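Local coordinates for protein meso-diaminopimelate dehydrogenase (Clostridium tetani, PDB 3WGY) that probably catalyses the reversible NADP-dependent oxidative deamination of meso-diaminopimelate in its natural form, and is an engineered variant here, bound to 4-methyl-2-oxovalerate, at residues Gly114-Ile119 with Arg289-Leu294; Val10-Gly13 with Val19-Ala22; Ile83-Asn88 with Asp107-Lys112; Phe35-Ile40 with Ala73-Glu78. The protein carries 6 engineered substitutions. All coordinates share one frame; numbering follows the deposited sequence.

Interaction 1 of 4, residues Gly114-Ile119 with Arg289-Leu294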
loop_
_atom_site.group_PDB
_atom_site.type_symbol
_atom_site.label_atom_id
_atom_site.label_comp_id
_atom_site.label_asym_id
_atom_site.label_seq_id
_atom_site.Cartn_x
_atom_site.Cartn_y
_atom_site.Cartn_z
ATOM N N GLY B 114 -0.805 30.338 -8.261
ATOM C CA GLY B 114 -1.879 29.604 -8.909
ATOM C C GLY B 114 -1.411 28.265 -9.455
ATOM O O GLY B 114 -1.910 27.788 -10.476
ATOM N N ASN B 115 -0.443 27.657 -8.773
ATOM C CA ASN B 115 0.105 26.364 -9.180
ATOM C C ASN B 115 -0.024 25.358 -8.047
ATOM O O ASN B 115 -0.422 25.705 -6.938
ATOM C CB ASN B 115 1.583 26.508 -9.539
ATOM C CG ASN B 115 1.803 27.344 -10.777
ATOM O OD1 ASN B 115 2.828 28.018 -10.908
ATOM N ND2 ASN B 115 0.854 27.296 -11.703
ATOM N N ILE B 116 0.322 24.108 -8.324
ATOM C CA ILE B 116 0.257 23.074 -7.304
ATOM C C ILE B 116 1.632 22.442 -7.189
ATOM O O ILE B 116 2.309 22.235 -8.190
ATOM C CB ILE B 116 -0.795 21.991 -7.649
ATOM C CG1 ILE B 116 -0.659 20.800 -6.692
ATOM C CG2 ILE B 116 -0.631 21.540 -9.089
ATOM C CD1 ILE B 116 -1.754 19.768 -6.847
ATOM N N SER B 117 2.048 22.153 -5.961
ATOM C CA SER B 117 3.358 21.555 -5.725
ATOM C C SER B 117 3.287 20.317 -4.849
ATOM O O SER B 117 2.754 20.360 -3.744
ATOM C CB SER B 117 4.301 22.561 -5.062
ATOM O OG SER B 117 4.612 23.624 -5.940
ATOM N N LEU B 118 3.829 19.216 -5.347
ATOM C CA LEU B 118 3.856 17.976 -4.583
ATOM C C LEU B 118 5.224 17.864 -3.916
ATOM O O LEU B 118 6.250 17.843 -4.589
ATOM C CB LEU B 118 3.632 16.771 -5.501
ATOM C CG LEU B 118 3.926 15.419 -4.845
ATOM C CD1 LEU B 118 3.035 15.252 -3.619
ATOM C CD2 LEU B 118 3.691 14.288 -5.855
ATOM N N ILE B 119 5.239 17.809 -2.593
ATOM C CA ILE B 119 6.500 17.692 -1.875
ATOM C C ILE B 119 6.657 16.326 -1.211
ATOM O O ILE B 119 5.675 15.635 -0.936
ATOM C CB ILE B 119 6.626 18.748 -0.761
ATOM C CG1 ILE B 119 5.718 18.371 0.408
ATOM C CG2 ILE B 119 6.229 20.130 -1.296
ATOM C CD1 ILE B 119 6.055 19.079 1.694
ATOM N N ARG B 289 1.940 12.424 -13.139
ATOM C CA ARG B 289 0.667 12.217 -13.810
ATOM C C ARG B 289 -0.450 12.715 -12.904
ATOM O O ARG B 289 -1.401 13.340 -13.368
ATOM C CB ARG B 289 0.445 10.732 -14.125
ATOM C CG ARG B 289 -0.896 10.469 -14.813
ATOM C CD ARG B 289 -1.074 9.022 -15.247
ATOM N NE ARG B 289 -0.065 8.586 -16.212
ATOM C CZ ARG B 289 1.022 7.891 -15.905
ATOM N NH1 ARG B 289 1.262 7.538 -14.645
ATOM N NH2 ARG B 289 1.876 7.555 -16.860
ATOM N N ALA B 290 -0.325 12.438 -11.606
ATOM C CA ALA B 290 -1.329 12.850 -10.631
ATOM C C ALA B 290 -1.391 14.362 -10.458
ATOM O O ALA B 290 -2.476 14.933 -10.343
ATOM C CB ALA B 290 -1.050 12.199 -9.288
ATOM N N ILE B 291 -0.228 15.006 -10.413
ATOM C CA ILE B 291 -0.182 16.453 -10.242
ATOM C C ILE B 291 -0.762 17.141 -11.466
ATOM O O ILE B 291 -1.469 18.142 -11.351
ATOM C CB ILE B 291 1.257 16.940 -10.006
ATOM C CG1 ILE B 291 1.786 16.328 -8.708
ATOM C CG2 ILE B 291 1.290 18.456 -9.928
ATOM C CD1 ILE B 291 0.868 16.524 -7.515
ATOM N N TYR B 292 -0.459 16.597 -12.637
ATOM C CA TYR B 292 -0.979 17.140 -13.879
ATOM C C TYR B 292 -2.502 17.107 -13.805
ATOM O O TYR B 292 -3.167 18.098 -14.097
ATOM C CB TYR B 292 -0.494 16.307 -15.068
ATOM C CG TYR B 292 -1.209 16.609 -16.368
ATOM C CD1 TYR B 292 -2.401 15.959 -16.702
ATOM C CD2 TYR B 292 -0.707 17.561 -17.255
ATOM C CE1 TYR B 292 -3.077 16.254 -17.890
ATOM C CE2 TYR B 292 -1.370 17.863 -18.441
ATOM C CZ TYR B 292 -2.554 17.209 -18.754
ATOM O OH TYR B 292 -3.215 17.522 -19.928
ATOM N N LYS B 293 -3.048 15.961 -13.403
ATOM C CA LYS B 293 -4.492 15.808 -13.295
ATOM C C LYS B 293 -5.064 16.813 -12.308
ATOM O O LYS B 293 -6.024 17.515 -12.616
ATOM C CB LYS B 293 -4.845 14.387 -12.859
ATOM C CG LYS B 293 -4.351 13.321 -13.820
ATOM C CD LYS B 293 -4.910 11.953 -13.473
ATOM C CE LYS B 293 -4.415 10.898 -14.439
ATOM N NZ LYS B 293 -5.117 9.605 -14.249
ATOM N N LEU B 294 -4.466 16.890 -11.121
ATOM C CA LEU B 294 -4.932 17.821 -10.109
ATOM C C LEU B 294 -4.792 19.280 -10.536
ATOM O O LEU B 294 -5.617 20.115 -10.168
ATOM C CB LEU B 294 -4.188 17.600 -8.792
ATOM C CG LEU B 294 -4.612 16.389 -7.954
ATOM C CD1 LEU B 294 -3.702 16.281 -6.750
ATOM C CD2 LEU B 294 -6.062 16.539 -7.509
#
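Ile116 and Leu118 meet Ile291 and Leu294 through aliphatic carbons alone; no ring, amide or carboxylate offers a face or an edge across this contact, and its shape is set by which methyl branch touches which. Ile291 stands in the middle and divides its two branches between the strand residues. Its CG2 methyl reaches CG2 of Ile116 at 3.7 Å, whereas CD1, on the other branch, presses against the root of the Leu118 side chain, 3.4 Å from CB, a carbon pair tighter than normal van der Waals contact. CD2 of Leu118 bends round to 4.0 Å from the same Ile291 CD1. The packing is that of a helix laid on one face of a parallel Rossmann-type sheet. Strand 116-118 runs between strands 88-90 and 301-303, and helix 276-296 passes over it nearly antiparallel, the axes of the short segments 9.1 Å apart at an angle of 159°. Val90 and Val303, on those flanking strands, also touch Ile291, and a branched side chain suits this meeting point of three strands. Ile116 holds CG1 anti to its backbone N (chi1 170°) and stays extended to its tip (chi2 173°), which carries CD1 out to CB of Leu294 at 3.8 Å; the two side chains cross there at about a right angle. Ser117, between the two strand hydrophobes, points its side chain away from the helix, where OG bonds to Thr89.

Interaction 2 of 4, residues Val10-Gly13 with Val19-Ala22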
loop_
_atom_site.group_PDB
_atom_site.type_symbol
_atom_site.label_atom_id
_atom_site.label_comp_id
_atom_site.label_asym_id
_atom_site.label_seq_id
_atom_site.Cartn_x
_atom_site.Cartn_y
_atom_site.Cartn_z
ATOM N N VAL B 10 14.510 19.185 -13.740
ATOM C CA VAL B 10 15.496 20.134 -13.236
ATOM C C VAL B 10 16.577 19.334 -12.517
ATOM O O VAL B 10 16.325 18.745 -11.462
ATOM C CB VAL B 10 14.895 21.122 -12.227
ATOM C CG1 VAL B 10 15.983 22.054 -11.725
ATOM C CG2 VAL B 10 13.769 21.920 -12.870
ATOM N N GLY B 11 17.777 19.315 -13.090
ATOM C CA GLY B 11 18.868 18.571 -12.491
ATOM C C GLY B 11 19.115 17.305 -13.282
ATOM O O GLY B 11 18.198 16.522 -13.521
ATOM N N TYR B 12 20.355 17.084 -13.692
ATOM C CA TYR B 12 20.648 15.904 -14.481
ATOM C C TYR B 12 21.634 14.956 -13.802
ATOM O O TYR B 12 22.601 14.514 -14.413
ATOM C CB TYR B 12 21.156 16.339 -15.857
ATOM C CG TYR B 12 20.973 15.317 -16.956
ATOM C CD1 TYR B 12 19.795 14.578 -17.068
ATOM C CD2 TYR B 12 21.958 15.138 -17.926
ATOM C CE1 TYR B 12 19.603 13.686 -18.129
ATOM C CE2 TYR B 12 21.777 14.255 -18.980
ATOM C CZ TYR B 12 20.602 13.534 -19.078
ATOM O OH TYR B 12 20.447 12.662 -20.129
ATOM N N GLY B 13 21.372 14.666 -12.529
ATOM C CA GLY B 13 22.193 13.746 -11.766
ATOM C C GLY B 13 21.607 12.356 -11.938
ATOM O O GLY B 13 20.978 12.076 -12.964
ATOM N N VAL B 19 14.701 9.847 -14.187
ATOM C CA VAL B 19 13.401 10.379 -14.576
ATOM C C VAL B 19 13.257 10.355 -16.091
ATOM O O VAL B 19 12.212 9.968 -16.620
ATOM C CB VAL B 19 13.217 11.825 -14.076
ATOM C CG1 VAL B 19 11.958 12.430 -14.674
ATOM C CG2 VAL B 19 13.124 11.833 -12.564
ATOM N N GLU B 20 14.310 10.777 -16.789
ATOM C CA GLU B 20 14.287 10.790 -18.244
ATOM C C GLU B 20 13.997 9.388 -18.754
ATOM O O GLU B 20 13.224 9.206 -19.691
ATOM C CB GLU B 20 15.630 11.272 -18.800
ATOM C CG GLU B 20 15.789 11.063 -20.302
ATOM C CD GLU B 20 17.091 11.629 -20.830
ATOM O OE1 GLU B 20 18.154 11.361 -20.223
ATOM O OE2 GLU B 20 17.049 12.333 -21.855
ATOM N N LYS B 21 14.622 8.398 -18.125
ATOM C CA LYS B 21 14.426 7.006 -18.507
ATOM C C LYS B 21 12.994 6.545 -18.280
ATOM O O LYS B 21 12.365 5.983 -19.175
ATOM C CB LYS B 21 15.380 6.099 -17.725
ATOM C CG LYS B 21 16.577 5.669 -18.534
ATOM C CD LYS B 21 17.680 5.077 -17.678
ATOM C CE LYS B 21 19.030 5.420 -18.302
ATOM N NZ LYS B 21 20.182 4.681 -17.715
ATOM N N ALA B 22 12.481 6.788 -17.084
ATOM C CA ALA B 22 11.131 6.374 -16.751
ATOM C C ALA B 22 10.079 6.987 -17.673
ATOM O O ALA B 22 9.082 6.341 -18.001
ATOM C CB ALA B 22 10.828 6.722 -15.304
#
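Tyr12 and Glu20 approach each other slantwise, the phenol and the carboxylate turned 70° apart, and they join through a single hydrogen bond from Tyr12 OH to Glu20 OE1 of 2.6 Å. Glu20 OE1 sits at the edge of the ring and close to its plane, also 3.4 Å from Tyr12 CE1, while Lys17 makes a cation-pi contact with the ring, and its NZ bonds to the backbone O of Tyr12. Seen from the acid, the hydroxyl comes in on the syn side of OE1, 19° out of the carboxylate plane. Glu20 has CG anti to its backbone N (chi1 169°) and continues extended through chi2, which carries the carboxylate well off the helix, and the side chain also touches Leu31 and Ile34 of strand 29-36. The setting is the strand-turn-helix that opens a Rossmann fold. Gly11 and Gly13 fit the GxGxxG pattern of dinucleotide-binding loops, with Gly13 at the N-cap position of helix 14-23. The Tyr12-Glu20 bond ties this turn to the second half of helix 14-23. Tyrosine suits the place because it is long enough to span the gap and ends in a donor. So short a bond to a carboxylate, which is probably charged, would tend to polarise the phenol O-H, and it pins the position of the hydroxyl end.

Interaction 3 of 4, residues Ile83-Asn88 with Asp107-Lys112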
loop_
_atom_site.group_PDB
_atom_site.type_symbol
_atom_site.label_atom_id
_atom_site.label_comp_id
_atom_site.label_asym_id
_atom_site.label_seq_id
_atom_site.Cartn_x
_atom_site.Cartn_y
_atom_site.Cartn_z
ATOM N N ILE B 83 11.096 27.519 -8.514
ATOM C CA ILE B 83 10.411 26.887 -9.640
ATOM C C ILE B 83 8.897 26.893 -9.430
ATOM O O ILE B 83 8.130 26.997 -10.388
ATOM C CB ILE B 83 10.827 25.404 -9.821
ATOM C CG1 ILE B 83 12.332 25.236 -9.616
ATOM C CG2 ILE B 83 10.410 24.920 -11.213
ATOM C CD1 ILE B 83 13.192 26.013 -10.573
ATOM N N ALA B 84 8.474 26.768 -8.176
ATOM C CA ALA B 84 7.053 26.734 -7.841
ATOM C C ALA B 84 6.293 27.976 -8.290
ATOM O O ALA B 84 5.108 27.896 -8.612
ATOM C CB ALA B 84 6.871 26.529 -6.339
ATOM N N SER B 85 6.968 29.123 -8.304
ATOM C CA SER B 85 6.331 30.367 -8.719
ATOM C C SER B 85 6.116 30.407 -10.218
ATOM O O SER B 85 5.487 31.328 -10.735
ATOM C CB SER B 85 7.187 31.571 -8.321
ATOM O OG SER B 85 7.234 31.730 -6.916
ATOM N N GLN B 86 6.625 29.404 -10.919
ATOM C CA GLN B 86 6.501 29.386 -12.367
ATOM C C GLN B 86 5.918 28.106 -12.937
ATOM O O GLN B 86 5.399 28.108 -14.053
ATOM C CB GLN B 86 7.874 29.636 -12.988
ATOM C CG GLN B 86 8.538 30.912 -12.499
ATOM C CD GLN B 86 9.992 31.018 -12.918
ATOM O OE1 GLN B 86 10.830 30.208 -12.513
ATOM N NE2 GLN B 86 10.300 32.020 -13.733
ATOM N N PHE B 87 6.009 27.010 -12.189
ATOM C CA PHE B 87 5.474 25.740 -12.676
ATOM C C PHE B 87 4.853 24.939 -11.552
ATOM O O PHE B 87 5.029 25.256 -10.379
ATOM C CB PHE B 87 6.578 24.869 -13.298
ATOM C CG PHE B 87 7.413 25.569 -14.338
ATOM C CD1 PHE B 87 8.404 26.466 -13.966
ATOM C CD2 PHE B 87 7.212 25.318 -15.691
ATOM C CE1 PHE B 87 9.188 27.108 -14.930
ATOM C CE2 PHE B 87 7.990 25.953 -16.659
ATOM C CZ PHE B 87 8.979 26.849 -16.276
ATOM N N ASN B 88 4.105 23.903 -11.919
ATOM C CA ASN B 88 3.531 23.010 -10.922
ATOM C C ASN B 88 4.747 22.135 -10.669
ATOM O O ASN B 88 5.424 21.747 -11.615
ATOM C CB ASN B 88 2.403 22.175 -11.518
ATOM C CG ASN B 88 1.223 23.013 -11.943
ATOM O OD1 ASN B 88 0.706 23.812 -11.168
ATOM N ND2 ASN B 88 0.781 22.825 -13.178
ATOM N N ASP B 107 3.727 25.908 -0.064
ATOM C CA ASP B 107 2.290 26.169 -0.089
ATOM C C ASP B 107 2.013 27.633 -0.416
ATOM O O ASP B 107 1.189 27.941 -1.279
ATOM C CB ASP B 107 1.660 25.800 1.259
ATOM C CG ASP B 107 0.140 25.832 1.220
ATOM O OD1 ASP B 107 -0.445 25.309 0.246
ATOM O OD2 ASP B 107 -0.473 26.369 2.170
ATOM N N GLU B 108 2.709 28.534 0.269
ATOM C CA GLU B 108 2.540 29.963 0.034
ATOM C C GLU B 108 2.850 30.308 -1.420
ATOM O O GLU B 108 2.022 30.879 -2.127
ATOM C CB GLU B 108 3.461 30.765 0.957
ATOM C CG GLU B 108 4.285 31.835 0.239
ATOM C CD GLU B 108 5.147 32.641 1.183
ATOM O OE1 GLU B 108 4.577 33.391 2.005
ATOM O OE2 GLU B 108 6.391 32.520 1.107
ATOM N N ILE B 109 4.054 29.949 -1.856
ATOM C CA ILE B 109 4.500 30.223 -3.215
ATOM C C ILE B 109 3.586 29.609 -4.264
ATOM O O ILE B 109 3.278 30.245 -5.272
ATOM C CB ILE B 109 5.928 29.696 -3.422
ATOM C CG1 ILE B 109 6.867 30.362 -2.412
ATOM C CG2 ILE B 109 6.380 29.973 -4.843
ATOM C CD1 ILE B 109 8.095 29.550 -2.076
ATOM N N SER B 110 3.156 28.372 -4.028
ATOM C CA SER B 110 2.275 27.678 -4.960
ATOM C C SER B 110 0.960 28.434 -5.147
ATOM O O SER B 110 0.585 28.784 -6.270
ATOM C CB SER B 110 1.986 26.261 -4.455
ATOM O OG SER B 110 3.181 25.508 -4.361
ATOM N N LYS B 111 0.259 28.678 -4.046
ATOM C CA LYS B 111 -1.011 29.394 -4.105
ATOM C C LYS B 111 -0.826 30.756 -4.769
ATOM O O LYS B 111 -1.475 31.069 -5.767
ATOM C CB LYS B 111 -1.589 29.566 -2.695
ATOM C CG LYS B 111 -2.164 28.278 -2.109
ATOM C CD LYS B 111 -2.722 28.484 -0.706
ATOM C CE LYS B 111 -3.362 27.204 -0.191
ATOM N NZ LYS B 111 -3.787 27.301 1.232
ATOM N N LYS B 112 0.077 31.550 -4.210
ATOM C CA LYS B 112 0.379 32.877 -4.725
ATOM C C LYS B 112 0.533 32.870 -6.251
ATOM O O LYS B 112 0.183 33.840 -6.923
ATOM C CB LYS B 112 1.661 33.382 -4.058
ATOM C CG LYS B 112 1.977 34.856 -4.247
ATOM C CD LYS B 112 3.195 35.222 -3.409
ATOM C CE LYS B 112 3.621 36.665 -3.601
ATOM N NZ LYS B 112 4.845 36.966 -2.798
HETATM O O HOH W 1 4.271 32.575 -6.028
#
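Ala84 and Ile109 pack where two crossover helices of the Rossmann-type domain lie side by side: helix 80-84 leads from strand 65-68 to strand 88-90, and helix 99-113 from there to strand 116-118. Along the second helix, Asp107 comes first and takes no part in the packing; its OD1 accepts from the backbone N of Ala302, while Asp107 OD2 forms a loose salt bridge, 3.6 Å long, with Lys111 NZ one turn on. Ile109 carries the packing. Its CG2 methyl, anti to the backbone N as CG1 lies beside it (chi1 -59°), projects toward Ala84 and meets Ala84 CB at 3.8 Å. The small alanine lets the two backbones draw close, with 5.7 Å between CA of Ala84 and CA of Ser110. Ser85 OG is modelled too near the isoleucine methyl, and its exact place is doubtful. A water donates to Ile109 O at 2.6 Å; its link to Ser85 OG is less certain. Ser110 follows; it sends OG back to Met106 O within its own helix and across to Ser117 OG, and a small hydroxyl suits this buried position, since both partners satisfy it. In the facing segment, Ile83 O accepts from both Gln86 N and Phe87 N. At Lys112, the backbone N still bonds Glu108 O at 2.9 Å.

Interaction 4 of 4, residues Phe35-Ile40 with Ala73-Glu78; sequences FTRRDI and ATDLVE
Arg37 and Asp75 form a salt bridge on the surface of the Rossmann-type domain, joining the loop after strand 29-36 to the short, weakly bonded helix 75-78 that follows strand 65-68. The main bond runs from Arg37 NE to Asp75 OD1, 3.0 Å long and nearly straight, with an N-H...O angle of 165°. Asp75 OD1 also receives a weak second bond from Arg37 NH2 at 3.4 Å, so one carboxylate oxygen sits at the guanidinium edge, in its plane, astride two N-H groups. From the acid's side the approach is less regular: NE comes to the anti side of OD1 and out of the carboxylate plane. The arginine is extended from CG to NE, the length needed to bridge the 10.8 Å between CA of Arg37 and CA of Asp75. Asp75 turns its CG between backbone N and carbonyl carbon (chi1 69°), which aims the acid at the arginine; the backbone round it contains clashes, and its details are less sure. In related NADP-dependent dehydrogenases the loop after the second strand commonly receives the 2'-phosphate, and its arginines here are consistent with that role. Further out, Thr36 steadies the base of the loop: its OG1 accepts from Arg38 N at 3.1 Å, an ST turn. Thr36 OG1 also takes Arg38 NH1 at 2.9 Å, tilted 20° from the guanidinium plane.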
loop_
_atom_site.group_PDB
_atom_site.type_symbol
_atom_site.label_atom_id
_atom_site.label_comp_id
_atom_site.label_asym_id
_atom_site.label_seq_id
_atom_site.Cartn_x
_atom_site.Cartn_y
_atom_site.Cartn_z
ATOM N N PHE B 35 16.771 20.824 -17.546
ATOM C CA PHE B 35 17.492 22.026 -17.178
ATOM C C PHE B 35 18.712 21.707 -16.330
ATOM O O PHE B 35 18.618 20.989 -15.337
ATOM C CB PHE B 35 16.530 22.969 -16.457
ATOM C CG PHE B 35 15.342 23.346 -17.302
ATOM C CD1 PHE B 35 15.485 24.236 -18.365
ATOM C CD2 PHE B 35 14.114 22.733 -17.111
ATOM C CE1 PHE B 35 14.423 24.499 -19.230
ATOM C CE2 PHE B 35 13.043 22.989 -17.972
ATOM C CZ PHE B 35 13.201 23.874 -19.034
ATOM N N THR B 36 19.861 22.237 -16.734
ATOM C CA THR B 36 21.102 21.986 -16.017
ATOM C C THR B 36 21.962 23.229 -15.841
ATOM O O THR B 36 21.924 24.139 -16.664
ATOM C CB THR B 36 21.941 20.947 -16.747
ATOM O OG1 THR B 36 23.211 20.833 -16.101
ATOM C CG2 THR B 36 22.156 21.363 -18.197
ATOM N N ARG B 37 22.747 23.256 -14.768
ATOM C CA ARG B 37 23.639 24.381 -14.501
ATOM C C ARG B 37 24.925 24.282 -15.318
ATOM O O ARG B 37 25.600 25.284 -15.540
ATOM C CB ARG B 37 23.989 24.455 -13.011
ATOM C CG ARG B 37 22.863 24.987 -12.129
ATOM C CD ARG B 37 23.338 25.230 -10.699
ATOM N NE ARG B 37 22.269 25.696 -9.813
ATOM C CZ ARG B 37 21.996 26.975 -9.553
ATOM N NH1 ARG B 37 22.715 27.940 -10.110
ATOM N NH2 ARG B 37 21.002 27.290 -8.731
ATOM N N ARG B 38 25.260 23.078 -15.770
ATOM C CA ARG B 38 26.476 22.868 -16.555
ATOM C C ARG B 38 26.438 23.629 -17.882
ATOM O O ARG B 38 25.371 23.866 -18.452
ATOM C CB ARG B 38 26.683 21.367 -16.841
ATOM C CG ARG B 38 26.805 20.469 -15.604
ATOM C CD ARG B 38 25.703 19.400 -15.580
ATOM N NE ARG B 38 25.628 18.684 -14.304
ATOM C CZ ARG B 38 24.491 18.362 -13.686
ATOM N NH1 ARG B 38 23.314 18.688 -14.216
ATOM N NH2 ARG B 38 24.530 17.720 -12.524
ATOM N N ASP B 39 27.612 24.014 -18.372
ATOM C CA ASP B 39 27.704 24.723 -19.643
ATOM C C ASP B 39 27.393 23.699 -20.716
ATOM O O ASP B 39 28.254 22.902 -21.095
ATOM C CB ASP B 39 29.115 25.275 -19.856
ATOM C CG ASP B 39 29.265 26.008 -21.184
ATOM O OD1 ASP B 39 30.396 26.404 -21.521
ATOM O OD2 ASP B 39 28.250 26.189 -21.887
ATOM N N ILE B 40 26.162 23.708 -21.208
ATOM C CA ILE B 40 25.787 22.737 -22.220
ATOM C C ILE B 40 26.578 22.893 -23.512
ATOM O O ILE B 40 26.511 22.032 -24.389
ATOM C CB ILE B 40 24.276 22.786 -22.527
ATOM C CG1 ILE B 40 23.870 24.176 -23.005
ATOM C CG2 ILE B 40 23.489 22.416 -21.281
ATOM C CD1 ILE B 40 22.415 24.262 -23.398
ATOM N N ALA B 73 23.474 19.653 -5.091
ATOM C CA ALA B 73 24.072 20.728 -4.310
ATOM C C ALA B 73 23.005 21.705 -3.842
ATOM O O ALA B 73 21.980 21.873 -4.499
ATOM C CB ALA B 73 25.109 21.462 -5.146
ATOM N N THR B 74 23.275 22.342 -2.707
ATOM C CA THR B 74 22.398 23.328 -2.079
ATOM C C THR B 74 20.998 23.541 -2.662
ATOM O O THR B 74 20.008 23.271 -1.982
ATOM C CB THR B 74 23.106 24.697 -1.992
ATOM O OG1 THR B 74 22.132 25.726 -1.771
ATOM C CG2 THR B 74 23.884 24.981 -3.266
ATOM N N ASP B 75 20.901 24.029 -3.899
ATOM C CA ASP B 75 19.589 24.259 -4.508
ATOM C C ASP B 75 18.745 22.985 -4.408
ATOM O O ASP B 75 17.543 22.980 -4.685
ATOM C CB ASP B 75 19.740 24.716 -5.972
ATOM C CG ASP B 75 20.267 23.623 -6.890
ATOM O OD1 ASP B 75 20.604 23.939 -8.052
ATOM O OD2 ASP B 75 20.337 22.453 -6.466
ATOM N N LEU B 76 19.416 21.913 -3.999
ATOM C CA LEU B 76 18.834 20.595 -3.792
ATOM C C LEU B 76 18.204 20.645 -2.404
ATOM O O LEU B 76 18.414 19.762 -1.571
ATOM C CB LEU B 76 19.953 19.550 -3.833
ATOM C CG LEU B 76 19.739 18.115 -3.349
ATOM C CD1 LEU B 76 19.114 17.271 -4.449
ATOM C CD2 LEU B 76 21.088 17.538 -2.935
ATOM N N VAL B 77 17.448 21.709 -2.165
ATOM C CA VAL B 77 16.774 21.927 -0.893
ATOM C C VAL B 77 16.361 23.393 -0.863
ATOM O O VAL B 77 15.607 23.815 0.013
ATOM C CB VAL B 77 17.718 21.648 0.319
ATOM C CG1 VAL B 77 18.561 22.886 0.647
ATOM C CG2 VAL B 77 16.906 21.214 1.524
ATOM N N GLU B 78 16.847 24.159 -1.839
ATOM C CA GLU B 78 16.570 25.592 -1.905
ATOM C C GLU B 78 15.845 26.161 -3.124
ATOM O O GLU B 78 15.399 27.308 -3.076
ATOM C CB GLU B 78 17.878 26.375 -1.723
ATOM C CG GLU B 78 18.244 26.688 -0.276
ATOM C CD GLU B 78 17.302 27.700 0.357
ATOM O OE1 GLU B 78 17.506 28.049 1.540
ATOM O OE2 GLU B 78 16.357 28.148 -0.331
#

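All four contacts belong to the Rossmann-type domain, but their chemistry follows their depth. Interactions 1 and 3 are buried and mostly aliphatic, with centres about 10 Å apart; they touch where Asn88 OD1 takes the backbone N of Ile116, and helix 99-113 of interaction 3 is followed, after a turn at Gly114, by strand 116-118 of interaction 1. Interactions 2 and 4 are at the surface and rest on polar ends, a phenol-carboxylate bond in one and a salt bridge in the other. They too adjoin, through the backbone bond from Gly11 N to Phe35 O between neighbouring strand ends. Interactions 1 and 4 reach the same parallel sheet, though their centres lie about 22 Å apart.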